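Side-chain contacts in DUF596 domain-containing protein (PDB 2O5H), which is of unknown function but belongs to the DUF596 family of bacterial alpha-beta proteins and is seen here as a disulfide-linked dimer: residues Glu82-Glu85 and Gln86-Glu90; Gly111-Leu114 and Thr115-Pro119; Asn8-Asp11 and Val12-Tyr16; Cys36-Ser39 and Thr40-Asp43. All coordinates share one frame; numbering follows the deposited sequence.

Overall arrangement
From the N terminus, the four contacts follow one another in series, 8-11/12-16, 36-39/40-43, 82-85/86-90 and 111-114/115-119; none nests in or crosses another, and none closes a loop, since each joins adjacent turns of one helix or a helix and its exit. Interaction 3, on helix 3-16, touches interaction 4 through Y16 OH and I41 CG2. Interaction 4, on helix 34-41, meets interaction 2 where W38 CB packs on L114 CD1. Interaction 2 in turn touches interaction 1, P119 lying against I87 and F88. Interactions 1 and 4 sit on opposite sides of the chain's centre, about 18 Å between centres, as do interactions 2 and 3, about 25 Å apart.

Interaction 1: residues Glu82-Glu85 and Gln86-Glu90; sequences EEWE and QIFRE
E85 and R89, one helical turn apart, run side by side and point the same way off helix 81-91, a worked example of an i to i+4 glutamate-arginine salt bridge. The carboxylate does not lie flat against the guanidinium: their planes are turned 49° apart. A single oxygen does the work, E85 OE2 receiving R89 NE at 2.8 Å and R89 NH2 at 2.9 Å. Seen from the arginine, this oxygen sits at the edge, in the guanidinium plane; seen from the glutamate, NH2 comes nearly along the C-O axis of OE2, whereas NE approaches from above the carboxylate plane. E85 can present its oxygen this way because CG stands anti to the backbone N (chi1 177°) and the chain stays extended beyond it. The two bonds to one acceptor restrict rotation of the guanidinium, whose NH1 makes a further salt bridge with E53.

Another side of the helix is apolar. The W84 and I87 side chains cross obliquely, I87 CD1 lying 3.9 Å from W84 CE3, with I87 CG2 close to the same part of the six-membered ring. F88 adds its CE1 at 4.1 Å from W84 CE3, and its backbone N is hydrogen-bonded to W84 O at 3.1 Å.

W84 and F88 both pack on L70 of strand 68-72, while W84 also reaches L63, and F88 reaches F56 and F59, on helix 48-64. E85 and R89 lie against F56 too, so helix 81-91 is joined to that helix by apolar and charged contacts and to the sheet by its aromatic side chains.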
loop_
_atom_site.group_PDB
_atom_site.type_symbol
_atom_site.label_atom_id
_atom_site.label_comp_id
_atom_site.label_asym_id
_atom_site.label_seq_id
_atom_site.Cartn_x
_atom_site.Cartn_y
_atom_site.Cartn_z
ATOM N N GLU A 82 16.313 -5.355 13.632
ATOM C CA GLU A 82 16.096 -4.807 14.968
ATOM C C GLU A 82 16.408 -3.301 15.037
ATOM O O GLU A 82 15.648 -2.533 15.608
ATOM C CB GLU A 82 16.951 -5.562 16.001
ATOM C CG GLU A 82 16.452 -6.975 16.299
ATOM C CD GLU A 82 16.536 -7.942 15.085
ATOM O OE1 GLU A 82 17.479 -7.850 14.236
ATOM O OE2 GLU A 82 15.621 -8.805 14.994
ATOM N N GLU A 83 17.539 -2.901 14.461
ATOM C CA GLU A 83 17.913 -1.488 14.399
ATOM C C GLU A 83 16.870 -0.653 13.678
ATOM O O GLU A 83 16.541 0.454 14.121
ATOM C CB GLU A 83 19.282 -1.298 13.737
ATOM C CG GLU A 83 20.441 -1.690 14.654
ATOM C CD GLU A 83 21.759 -1.800 13.923
ATOM O OE1 GLU A 83 21.799 -1.656 12.686
ATOM O OE2 GLU A 83 22.770 -2.026 14.607
ATOM N N TRP A 84 16.348 -1.175 12.568
ATOM C CA TRP A 84 15.362 -0.446 11.791
ATOM C C TRP A 84 14.039 -0.368 12.563
ATOM O O TRP A 84 13.371 0.651 12.560
ATOM C CB TRP A 84 15.125 -1.114 10.452
ATOM C CG TRP A 84 16.005 -0.710 9.289
ATOM C CD1 TRP A 84 16.635 -1.558 8.427
ATOM C CD2 TRP A 84 16.266 0.624 8.812
ATOM N NE1 TRP A 84 17.309 -0.837 7.440
ATOM C CE2 TRP A 84 17.080 0.503 7.650
ATOM C CE3 TRP A 84 15.884 1.910 9.247
ATOM C CZ2 TRP A 84 17.536 1.630 6.919
ATOM C CZ3 TRP A 84 16.319 3.039 8.498
ATOM C CH2 TRP A 84 17.141 2.880 7.353
ATOM N N GLU A 85 13.669 -1.444 13.241
ATOM C CA GLU A 85 12.479 -1.355 14.091
ATOM C C GLU A 85 12.613 -0.196 15.095
ATOM O O GLU A 85 11.665 0.566 15.273
ATOM C CB GLU A 85 12.179 -2.685 14.803
ATOM C CG GLU A 85 10.953 -2.583 15.769
ATOM C CD GLU A 85 10.723 -3.850 16.538
ATOM O OE1 GLU A 85 11.698 -4.637 16.661
ATOM O OE2 GLU A 85 9.584 -4.051 17.036
ATOM N N GLN A 86 13.778 -0.037 15.725
ATOM C CA GLN A 86 13.944 0.950 16.800
ATOM C C GLN A 86 13.859 2.359 16.240
ATOM O O GLN A 86 13.271 3.259 16.863
ATOM C CB GLN A 86 15.287 0.756 17.554
ATOM C CG GLN A 86 15.357 1.470 18.896
ATOM C CD GLN A 86 14.145 1.120 19.789
ATOM O OE1 GLN A 86 13.993 -0.018 20.200
ATOM N NE2 GLN A 86 13.250 2.086 20.014
ATOM N N ILE A 87 14.439 2.530 15.055
ATOM C CA ILE A 87 14.456 3.810 14.355
ATOM C C ILE A 87 13.003 4.249 14.074
ATOM O O ILE A 87 12.602 5.380 14.398
ATOM C CB ILE A 87 15.340 3.662 13.060
ATOM C CG1 ILE A 87 16.822 3.623 13.488
ATOM C CG2 ILE A 87 15.042 4.787 11.962
ATOM C CD1 ILE A 87 17.822 3.248 12.353
ATOM N N PHE A 88 12.215 3.322 13.544
ATOM C CA PHE A 88 10.796 3.575 13.285
ATOM C C PHE A 88 9.935 3.729 14.546
ATOM O O PHE A 88 9.151 4.668 14.622
ATOM C CB PHE A 88 10.231 2.469 12.393
ATOM C CG PHE A 88 10.451 2.705 10.911
ATOM C CD1 PHE A 88 11.744 2.662 10.345
ATOM C CD2 PHE A 88 9.354 2.965 10.072
ATOM C CE1 PHE A 88 11.942 2.896 8.964
ATOM C CE2 PHE A 88 9.546 3.193 8.679
ATOM C CZ PHE A 88 10.832 3.147 8.129
ATOM N N ARG A 89 10.092 2.834 15.522
ATOM C CA ARG A 89 9.380 2.971 16.810
ATOM C C ARG A 89 9.602 4.325 17.496
ATOM O O ARG A 89 8.656 4.903 18.063
ATOM C CB ARG A 89 9.696 1.807 17.771
ATOM C CG ARG A 89 8.856 0.564 17.434
ATOM C CD ARG A 89 8.951 -0.459 18.511
ATOM N NE ARG A 89 8.468 -1.764 18.096
ATOM C CZ ARG A 89 7.212 -2.190 18.219
ATOM N NH1 ARG A 89 6.274 -1.406 18.743
ATOM N NH2 ARG A 89 6.901 -3.414 17.798
ATOM N N GLU A 90 10.821 4.851 17.407
ATOM C CA GLU A 90 11.138 6.087 18.085
ATOM C C GLU A 90 10.312 7.269 17.611
ATOM O O GLU A 90 10.126 8.211 18.370
ATOM C CB GLU A 90 12.652 6.396 18.017
ATOM C CG GLU A 90 13.422 5.471 18.955
ATOM C CD GLU A 90 14.806 5.966 19.328
ATOM O OE1 GLU A 90 15.116 7.158 19.097
ATOM O OE2 GLU A 90 15.589 5.154 19.869
#

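Interaction 2: residues Gly111-Leu114 and Thr115-Pro119; sequences GMWL and TVEAP
T115 turns its hydroxyl back on G111, OG1 donating to G111 O at 2.9 Å; OG1 is placed there by standing beside its own backbone N (chi1 -53°). The T115 N bond to the same carbonyl is weak. M112 O accepts twice, from V116 N at 2.9 Å and from T115 N at 3.0 Å, the latter coming from above the carbonyl plane. The last turn thus mixes i+3 and i+4 bonding, and W113 O ends it by taking E117 N at 2.8 Å.

Around this frame the W113 indole packs against the chain that leaves the helix. One face of the ring is crossed by the backbone of E117 and A118, with E117 O 3.9 Å above the ring plane and offset toward the rim. The E117 side chain crosses W113 at about a right angle, OE1 coming within 3.5 Å of CD1. Farther along the indole, CH2 meets P119 CD at 3.7 Å, and W92 meets the ring from outside the two segments.

The arrangement is that of a helix C-terminus folded over by its exit chain: E117 leaves helical geometry, and the tryptophan of the last turns packs against the segment leading to strand 121-125.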
loop_
_atom_site.group_PDB
_atom_site.type_symbol
_atom_site.label_atom_id
_atom_site.label_comp_id
_atom_site.label_asym_id
_atom_site.label_seq_id
_atom_site.Cartn_x
_atom_site.Cartn_y
_atom_site.Cartn_z
ATOM N N GLY A 111 -0.864 5.581 7.246
ATOM C CA GLY A 111 -0.576 5.403 5.816
ATOM C C GLY A 111 0.144 6.613 5.212
ATOM O O GLY A 111 1.155 6.476 4.499
HETATM N N MSE A 112 -0.389 7.805 5.472
HETATM C CA MSE A 112 0.213 9.037 4.945
HETATM C C MSE A 112 1.602 9.287 5.513
HETATM O O MSE A 112 2.517 9.671 4.781
HETATM C CB MSE A 112 -0.670 10.229 5.261
HETATM C CG MSE A 112 -1.962 10.164 4.489
HETATM SE SE MSE A 112 -3.197 11.612 4.942
HETATM C CE MSE A 112 -4.855 10.716 4.473
ATOM N N TRP A 113 1.752 9.074 6.825
ATOM C CA TRP A 113 3.065 9.179 7.496
ATOM C C TRP A 113 4.126 8.261 6.839
ATOM O O TRP A 113 5.286 8.670 6.560
ATOM C CB TRP A 113 2.879 8.882 9.000
ATOM C CG TRP A 113 4.124 9.066 9.843
ATOM C CD1 TRP A 113 4.552 10.207 10.424
ATOM C CD2 TRP A 113 5.089 8.052 10.177
ATOM N NE1 TRP A 113 5.745 9.983 11.092
ATOM C CE2 TRP A 113 6.088 8.663 10.953
ATOM C CE3 TRP A 113 5.184 6.673 9.909
ATOM C CZ2 TRP A 113 7.172 7.941 11.499
ATOM C CZ3 TRP A 113 6.275 5.970 10.391
ATOM C CH2 TRP A 113 7.256 6.611 11.204
ATOM N N LEU A 114 3.722 7.032 6.570
ATOM C CA LEU A 114 4.586 6.054 5.899
ATOM C C LEU A 114 4.893 6.439 4.443
ATOM O O LEU A 114 5.882 5.996 3.888
ATOM C CB LEU A 114 3.985 4.663 6.005
ATOM C CG LEU A 114 4.098 3.946 7.381
ATOM C CD1 LEU A 114 3.256 2.663 7.353
ATOM C CD2 LEU A 114 5.598 3.643 7.731
ATOM N N THR A 115 4.081 7.322 3.874
ATOM C CA THR A 115 4.324 7.871 2.518
ATOM C C THR A 115 5.253 9.057 2.499
ATOM O O THR A 115 6.068 9.170 1.588
ATOM C CB THR A 115 3.031 8.254 1.854
ATOM O OG1 THR A 115 2.168 7.139 1.893
ATOM C CG2 THR A 115 3.221 8.716 0.369
ATOM N N VAL A 116 5.133 9.977 3.460
ATOM C CA VAL A 116 5.844 11.229 3.310
ATOM C C VAL A 116 6.747 11.597 4.488
ATOM O O VAL A 116 7.539 12.531 4.364
ATOM C CB VAL A 116 4.891 12.440 2.938
ATOM C CG1 VAL A 116 4.192 12.229 1.586
ATOM C CG2 VAL A 116 3.856 12.730 4.073
ATOM N N GLU A 117 6.680 10.886 5.608
ATOM C CA GLU A 117 7.568 11.279 6.707
ATOM C C GLU A 117 8.271 10.106 7.379
ATOM O O GLU A 117 8.835 10.282 8.427
ATOM C CB GLU A 117 6.848 12.123 7.791
ATOM C CG GLU A 117 5.506 12.604 7.475
ATOM C CD GLU A 117 5.022 13.686 8.420
ATOM O OE1 GLU A 117 5.195 13.553 9.648
ATOM O OE2 GLU A 117 4.458 14.672 7.911
ATOM N N ALA A 118 8.245 8.928 6.766
ATOM C CA ALA A 118 8.975 7.747 7.274
ATOM C C ALA A 118 10.484 8.009 7.351
ATOM O O ALA A 118 11.017 8.811 6.550
ATOM C CB ALA A 118 8.687 6.520 6.363
ATOM N N PRO A 119 11.173 7.404 8.338
ATOM C CA PRO A 119 12.662 7.443 8.379
ATOM C C PRO A 119 13.353 6.990 7.078
ATOM O O PRO A 119 14.415 7.549 6.678
ATOM C CB PRO A 119 13.005 6.451 9.518
ATOM C CG PRO A 119 11.815 6.406 10.364
ATOM C CD PRO A 119 10.603 6.736 9.531
#

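Interaction 3: residues Asn8-Asp11 and Val12-Tyr16; sequences NNHD and VHKRY
Backbone hydrogen bonds of the i+4 kind run from H13 N to N9 O, from K14 N to H10 O and from R15 N to D11 O, all between 2.9 and 3.0 Å, and bind the two segments into successive turns of helix. Over the last of these lies the principal side-chain contact, D11 with R15. The two side chains meet at a slant, carboxylate and guanidinium planes 44° apart, and one oxygen, D11 OD2, takes both donors: R15 NE at 3.1 Å and R15 NH2 at 3.3 Å. Both come from the same face of the carboxylate, well above its plane, while OD2 itself lies at the edge of the guanidinium and close to its plane. The NE bond, with an N-H angle of 155°, is the straighter of the two.

This is an i to i+4 aspartate-arginine salt bridge along the N-terminal helix 3-16. The short acid is met by a folded arginine: R15 bends at chi3 (-84°), which brings NE back over the turn, and its CG passes 3.3 Å from D11 O. R15 NH2 has a second acid partner, E50 of helix 48-64, so the guanidinium links the two helices and is shared by two carboxylates, whose negative charge it would partly offset.

K14 CD approaches the H10 imidazole obliquely and at longer range, 4.4 Å from NE2. The CB of H13 rests 3.3 Å from H10 O. Facing the protein, V12 sets its CB 3.7 Å from N9 O and packs on F44 and E50, while H13 touches I57 of helix 48-64.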
loop_
_atom_site.group_PDB
_atom_site.type_symbol
_atom_site.label_atom_id
_atom_site.label_comp_id
_atom_site.label_asym_id
_atom_site.label_seq_id
_atom_site.Cartn_x
_atom_site.Cartn_y
_atom_site.Cartn_z
ATOM N N ASN A 8 4.834 -7.667 26.952
ATOM C CA ASN A 8 3.437 -7.265 26.832
ATOM C C ASN A 8 2.769 -7.614 25.512
ATOM O O ASN A 8 1.547 -7.698 25.453
ATOM C CB ASN A 8 3.288 -5.774 27.117
ATOM C CG ASN A 8 3.075 -5.511 28.569
ATOM O OD1 ASN A 8 3.919 -4.902 29.221
ATOM N ND2 ASN A 8 1.959 -5.999 29.113
ATOM N N ASN A 9 3.575 -7.823 24.478
ATOM C CA ASN A 9 3.096 -8.053 23.111
ATOM C C ASN A 9 3.310 -9.492 22.603
ATOM O O ASN A 9 3.015 -9.808 21.455
ATOM C CB ASN A 9 3.787 -7.068 22.187
ATOM C CG ASN A 9 3.299 -5.639 22.398
ATOM O OD1 ASN A 9 2.095 -5.371 22.455
ATOM N ND2 ASN A 9 4.241 -4.706 22.465
ATOM N N HIS A 10 3.822 -10.344 23.478
ATOM C CA HIS A 10 4.066 -11.771 23.206
ATOM C C HIS A 10 2.859 -12.475 22.565
ATOM O O HIS A 10 3.017 -13.249 21.609
ATOM C CB HIS A 10 4.424 -12.473 24.522
ATOM C CG HIS A 10 4.459 -13.975 24.433
ATOM N ND1 HIS A 10 5.624 -14.676 24.205
ATOM C CD2 HIS A 10 3.483 -14.905 24.550
ATOM C CE1 HIS A 10 5.363 -15.969 24.177
ATOM N NE2 HIS A 10 4.068 -16.134 24.369
ATOM N N ASP A 11 1.670 -12.214 23.107
ATOM C CA ASP A 11 0.442 -12.858 22.661
ATOM C C ASP A 11 0.056 -12.425 21.238
ATOM O O ASP A 11 -0.313 -13.250 20.410
ATOM C CB ASP A 11 -0.675 -12.539 23.663
ATOM C CG ASP A 11 -2.058 -12.885 23.145
ATOM O OD1 ASP A 11 -2.323 -14.070 22.888
ATOM O OD2 ASP A 11 -2.883 -11.958 22.999
ATOM N N VAL A 12 0.164 -11.136 20.951
ATOM C CA VAL A 12 -0.155 -10.615 19.607
ATOM C C VAL A 12 0.838 -11.185 18.613
ATOM O O VAL A 12 0.479 -11.584 17.500
ATOM C CB VAL A 12 -0.140 -9.060 19.593
ATOM C CG1 VAL A 12 -0.583 -8.522 18.266
ATOM C CG2 VAL A 12 -1.073 -8.548 20.681
ATOM N N HIS A 13 2.094 -11.238 19.041
ATOM C CA HIS A 13 3.177 -11.767 18.261
ATOM C C HIS A 13 2.887 -13.209 17.858
ATOM O O HIS A 13 3.059 -13.579 16.706
ATOM C CB HIS A 13 4.468 -11.681 19.090
ATOM C CG HIS A 13 5.716 -11.708 18.269
ATOM N ND1 HIS A 13 6.273 -12.880 17.802
ATOM C CD2 HIS A 13 6.512 -10.707 17.822
ATOM C CE1 HIS A 13 7.350 -12.599 17.086
ATOM N NE2 HIS A 13 7.519 -11.286 17.089
ATOM N N LYS A 14 2.456 -14.028 18.820
ATOM C CA LYS A 14 2.052 -15.409 18.552
ATOM C C LYS A 14 0.848 -15.539 17.623
ATOM O O LYS A 14 0.846 -16.378 16.704
ATOM C CB LYS A 14 1.798 -16.138 19.871
ATOM C CG LYS A 14 1.846 -17.640 19.744
ATOM C CD LYS A 14 2.171 -18.311 21.076
ATOM C CE LYS A 14 1.656 -19.748 21.056
ATOM N NZ LYS A 14 1.875 -20.450 22.361
ATOM N N ARG A 15 -0.180 -14.722 17.846
ATOM C CA ARG A 15 -1.366 -14.762 17.001
ATOM C C ARG A 15 -1.061 -14.312 15.573
ATOM O O ARG A 15 -1.623 -14.859 14.645
ATOM C CB ARG A 15 -2.506 -13.944 17.600
ATOM C CG ARG A 15 -2.977 -14.504 18.939
ATOM C CD ARG A 15 -4.238 -13.817 19.446
ATOM N NE ARG A 15 -3.921 -12.578 20.155
ATOM C CZ ARG A 15 -4.205 -11.364 19.688
ATOM N NH1 ARG A 15 -4.825 -11.258 18.537
ATOM N NH2 ARG A 15 -3.884 -10.271 20.378
ATOM N N TYR A 16 -0.160 -13.349 15.399
ATOM C CA TYR A 16 0.154 -12.856 14.042
ATOM C C TYR A 16 0.903 -13.909 13.206
ATOM O O TYR A 16 0.757 -13.989 11.973
ATOM C CB TYR A 16 0.869 -11.472 14.049
ATOM C CG TYR A 16 1.152 -11.002 12.623
ATOM C CD1 TYR A 16 0.129 -10.469 11.825
ATOM C CD2 TYR A 16 2.418 -11.166 12.057
ATOM C CE1 TYR A 16 0.365 -10.090 10.526
ATOM C CE2 TYR A 16 2.674 -10.818 10.742
ATOM C CZ TYR A 16 1.647 -10.279 9.972
ATOM O OH TYR A 16 1.928 -9.926 8.673
#

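Interaction 4: residues Cys36-Ser39 and Thr40-Asp43; sequences CLWS and TIKD
Helix 34-41 carries the interchain disulfide of the dimer at C36, and T40, one turn on, folds back on that residue. T40 OG1 donates to C36 O at 2.7 Å and T40 N to the same oxygen at 2.9 Å, the two arriving from opposite faces of the carbonyl plane. This threonine-to-carbonyl bond gives the buried T40 hydroxyl an acceptor within the helix, the carbonyl of the same C36 whose SG is bonded to C36 of the second subunit.

W38 provides the apolar side. I41 crosses it at about a right angle and lays CD1 over one face of the six-membered ring, a CH-pi contact 4.0 Å from the ring centroid and offset toward the rim. I41 gets there with CG1 lodged between its backbone N and carbonyl carbon (chi1 57°), a crowded position that also brings CD1 near W38 O. K42 passes obliquely by the indole, its CG 4.0 Å from W38 NE1, before its amine pairs with E96. W92 and I110 also touch W38.

Further on, K42 N bonds to S39 O from above the carbonyl plane, and a water lies 2.7 Å from S39 O and 2.6 Å from D43 OD1.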
loop_
_atom_site.group_PDB
_atom_site.type_symbol
_atom_site.label_atom_id
_atom_site.label_comp_id
_atom_site.label_asym_id
_atom_site.label_seq_id
_atom_site.Cartn_x
_atom_site.Cartn_y
_atom_site.Cartn_z
ATOM N N CYS A 36 1.674 0.441 2.250
ATOM C CA CYS A 36 0.811 -0.698 1.877
ATOM C C CYS A 36 1.094 -1.931 2.722
ATOM O O CYS A 36 0.241 -2.822 2.802
ATOM C CB CYS A 36 0.885 -1.003 0.357
ATOM S SG CYS A 36 0.270 0.358 -0.646
ATOM N N LEU A 37 2.257 -1.993 3.358
ATOM C CA LEU A 37 2.464 -3.013 4.370
ATOM C C LEU A 37 1.520 -2.795 5.536
ATOM O O LEU A 37 1.077 -3.771 6.152
ATOM C CB LEU A 37 3.909 -3.016 4.887
ATOM C CG LEU A 37 4.899 -3.961 4.210
ATOM C CD1 LEU A 37 4.939 -3.849 2.694
ATOM C CD2 LEU A 37 6.307 -3.837 4.873
ATOM N N TRP A 38 1.340 -1.528 5.917
ATOM C CA TRP A 38 0.363 -1.150 6.945
ATOM C C TRP A 38 -1.046 -1.574 6.513
ATOM O O TRP A 38 -1.768 -2.221 7.269
ATOM C CB TRP A 38 0.403 0.365 7.222
ATOM C CG TRP A 38 -0.664 0.790 8.204
ATOM C CD1 TRP A 38 -1.892 1.398 7.921
ATOM C CD2 TRP A 38 -0.626 0.589 9.613
ATOM N NE1 TRP A 38 -2.589 1.591 9.096
ATOM C CE2 TRP A 38 -1.850 1.079 10.144
ATOM C CE3 TRP A 38 0.326 0.029 10.491
ATOM C CZ2 TRP A 38 -2.144 1.023 11.524
ATOM C CZ3 TRP A 38 0.040 0.015 11.854
ATOM C CH2 TRP A 38 -1.186 0.485 12.349
ATOM N N SER A 39 -1.441 -1.232 5.279
ATOM C CA SER A 39 -2.748 -1.654 4.755
ATOM C C SER A 39 -2.934 -3.202 4.770
ATOM O O SER A 39 -4.020 -3.699 5.066
ATOM C CB SER A 39 -2.953 -1.091 3.358
ATOM O OG SER A 39 -2.952 0.331 3.437
ATOM N N THR A 40 -1.864 -3.934 4.475
ATOM C CA THR A 40 -1.857 -5.398 4.497
ATOM C C THR A 40 -2.231 -5.990 5.866
ATOM O O THR A 40 -2.930 -7.028 5.949
ATOM C CB THR A 40 -0.442 -5.934 4.060
ATOM O OG1 THR A 40 -0.138 -5.498 2.724
ATOM C CG2 THR A 40 -0.381 -7.465 4.098
ATOM N N ILE A 41 -1.791 -5.324 6.945
ATOM C CA ILE A 41 -2.057 -5.842 8.300
ATOM C C ILE A 41 -3.340 -5.238 8.912
ATOM O O ILE A 41 -3.799 -5.675 9.972
ATOM C CB ILE A 41 -0.796 -5.755 9.261
ATOM C CG1 ILE A 41 -0.228 -4.324 9.428
ATOM C CG2 ILE A 41 0.306 -6.695 8.801
ATOM C CD1 ILE A 41 -1.115 -3.444 10.305
ATOM N N LYS A 42 -3.941 -4.275 8.223
ATOM C CA LYS A 42 -5.098 -3.566 8.800
ATOM C C LYS A 42 -6.230 -4.480 9.274
ATOM O O LYS A 42 -6.856 -4.232 10.293
ATOM C CB LYS A 42 -5.666 -2.602 7.772
ATOM C CG LYS A 42 -5.178 -1.199 7.955
ATOM C CD LYS A 42 -5.962 -0.510 9.093
ATOM C CE LYS A 42 -6.694 0.741 8.569
ATOM N NZ LYS A 42 -7.622 1.267 9.627
ATOM N N ASP A 43 -6.487 -5.535 8.505
ATOM C CA ASP A 43 -7.608 -6.423 8.791
ATOM C C ASP A 43 -7.321 -7.329 9.976
ATOM O O ASP A 43 -8.238 -7.995 10.456
ATOM C CB ASP A 43 -7.983 -7.247 7.562
ATOM C CG ASP A 43 -6.925 -8.273 7.205
ATOM O OD1 ASP A 43 -5.817 -7.892 6.806
ATOM O OD2 ASP A 43 -7.198 -9.484 7.331
HETATM O O HOH W 1 -5.807 -5.730 5.362
#